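Ectoine dioxygenase (Sphingopyxis alaskensis, PDB 4MHR) catalyses the iron- and 2-oxoglutarate-dependent hydroxylation of L-ectoine to 5-hydroxyectoine, a compatible solute that helps cells survive osmotic stress. Local coordinates at residues 227-231 with 232-236. Numbering follows the deposited sequence.
Sequences ELAHR and HGIVA
Arg231 lays the aliphatic part of its side chain over one face of the His232 ring, the two neighbours pointing the same way. CB starts over that face, nearest His232 CD2; with CG anti to the backbone N (chi1 -163°), the chain runs on across the ring. Arg231 CG sits over the ring centre, 4.1 Å from the centroid of the His232 ring, in a CH-pi contact. Arg231 CD continues toward the NE2 and CE1 end of the ring, 3.6 Å from His232 NE2. There the chain bends (chi3 -59°) and the guanidinium turns back along the helix, its plane 73° from that of the imidazole. Arg231 NH2 reaches Glu227 OE2 at 2.8 Å, a salt bridge one helical turn back that uses the anti side of the carboxylate. These residues end helix 222-232 of the PhyH-family cupin fold. The last turn is closed by His232 N to Leu228 O at 2.8 Å and Gly233 N to Ala229 O at 2.7 Å. Gly233 then leaves helical geometry with positive phi, and a side chain there would jam against the preceding carbonyl oxygen. At its CD2 atom the imidazole approaches Leu228, His232 CD2 lying 4.1 Å from Leu228 CD2, and the histidine also touches Ile189. With an alanine here instead of His232, the Arg231 methylenes would probably lose the ring they cover, and a gap would be likely to open beside Leu228 and Ile189. Beyond the glycine, Ile234 CD1 swings back to Ala229 CB at 4.3 Å, while its side chain also packs on Met187 and Ile189. Val235 shares a backbone hydrogen bond with Val188, setting the departing chain beside strand 187-188, whose neighbour, strand 253-255, carries the iron ligand His253.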
loop_
_atom_site.group_PDB
_atom_site.type_symbol
_atom_site.label_atom_id
_atom_site.label_comp_id
_atom_site.label_asym_id
_atom_site.label_seq_id
_atom_site.Cartn_x
_atom_site.Cartn_y
_atom_site.Cartn_z
ATOM N N GLU A 227 -2.118 18.432 13.825
ATOM C CA GLU A 227 -2.743 19.388 12.942
ATOM C C GLU A 227 -3.501 18.687 11.774
ATOM O O GLU A 227 -4.621 19.039 11.476
ATOM C CB GLU A 227 -1.681 20.371 12.441
ATOM C CG GLU A 227 -2.196 21.421 11.466
ATOM C CD GLU A 227 -3.350 22.268 12.004
ATOM O OE1 GLU A 227 -3.354 22.606 13.214
ATOM O OE2 GLU A 227 -4.255 22.614 11.195
ATOM N N LEU A 228 -2.878 17.713 11.113
ATOM C CA LEU A 228 -3.598 16.947 10.059
ATOM C C LEU A 228 -4.887 16.280 10.564
ATOM O O LEU A 228 -5.946 16.398 9.970
ATOM C CB LEU A 228 -2.639 15.910 9.447
ATOM C CG LEU A 228 -1.565 16.570 8.580
ATOM C CD1 LEU A 228 -0.576 15.518 8.209
ATOM C CD2 LEU A 228 -2.175 17.141 7.308
ATOM N N ALA A 229 -4.786 15.600 11.686
ATOM C CA ALA A 229 -5.911 14.884 12.240
ATOM C C ALA A 229 -7.061 15.783 12.693
ATOM O O ALA A 229 -8.236 15.405 12.562
ATOM C CB ALA A 229 -5.433 13.987 13.359
ATOM N N HIS A 230 -6.754 16.936 13.247
ATOM C CA HIS A 230 -7.807 17.938 13.641
ATOM C C HIS A 230 -8.469 18.491 12.399
ATOM O O HIS A 230 -9.673 18.652 12.335
ATOM C CB HIS A 230 -7.187 19.102 14.485
ATOM C CG HIS A 230 -8.040 20.353 14.571
ATOM N ND1 HIS A 230 -9.069 20.503 15.484
ATOM C CD2 HIS A 230 -7.981 21.526 13.880
ATOM C CE1 HIS A 230 -9.614 21.702 15.341
ATOM N NE2 HIS A 230 -8.974 22.338 14.373
ATOM N N ARG A 231 -7.683 18.810 11.399
ATOM C CA ARG A 231 -8.280 19.278 10.164
ATOM C C ARG A 231 -9.095 18.204 9.441
ATOM O O ARG A 231 -10.172 18.506 8.922
ATOM C CB ARG A 231 -7.169 19.736 9.238
ATOM C CG ARG A 231 -7.592 20.606 8.091
ATOM C CD ARG A 231 -6.344 20.931 7.258
ATOM N NE ARG A 231 -5.321 21.621 8.057
ATOM C CZ ARG A 231 -4.023 21.701 7.758
ATOM N NH1 ARG A 231 -3.519 21.109 6.682
ATOM N NH2 ARG A 231 -3.225 22.381 8.563
ATOM N N HIS A 232 -8.591 16.967 9.359
ATOM C CA HIS A 232 -9.259 15.963 8.478
ATOM C C HIS A 232 -9.968 14.800 9.164
ATOM O O HIS A 232 -10.748 14.091 8.542
ATOM C CB HIS A 232 -8.229 15.370 7.559
ATOM C CG HIS A 232 -7.539 16.375 6.708
ATOM N ND1 HIS A 232 -8.194 17.064 5.725
ATOM C CD2 HIS A 232 -6.248 16.782 6.671
ATOM C CE1 HIS A 232 -7.332 17.860 5.111
ATOM N NE2 HIS A 232 -6.147 17.702 5.666
ATOM N N GLY A 233 -9.717 14.603 10.450
ATOM C CA GLY A 233 -10.285 13.474 11.132
ATOM C C GLY A 233 -9.482 12.200 10.802
ATOM O O GLY A 233 -8.454 12.199 10.071
ATOM N N ILE A 234 -9.963 11.109 11.365
ATOM C CA ILE A 234 -9.410 9.798 11.114
ATOM C C ILE A 234 -10.501 8.834 10.665
ATOM O O ILE A 234 -11.606 8.831 11.205
ATOM C CB ILE A 234 -8.685 9.277 12.337
ATOM C CG1 ILE A 234 -7.398 10.052 12.558
ATOM C CG2 ILE A 234 -8.317 7.835 12.092
ATOM C CD1 ILE A 234 -6.780 9.931 13.973
ATOM N N VAL A 235 -10.172 7.950 9.728
ATOM C CA VAL A 235 -11.104 6.896 9.303
ATOM C C VAL A 235 -10.376 5.533 9.267
ATOM O O VAL A 235 -9.223 5.460 8.945
ATOM C CB VAL A 235 -11.651 7.276 7.891
ATOM C CG1 VAL A 235 -12.434 6.158 7.235
ATOM C CG2 VAL A 235 -12.615 8.461 8.007
ATOM N N ALA A 236 -11.070 4.456 9.551
ATOM C CA ALA A 236 -10.473 3.138 9.572
ATOM C C ALA A 236 -11.335 2.232 8.759
ATOM O O ALA A 236 -12.268 1.696 9.297
ATOM C CB ALA A 236 -10.391 2.625 10.990
#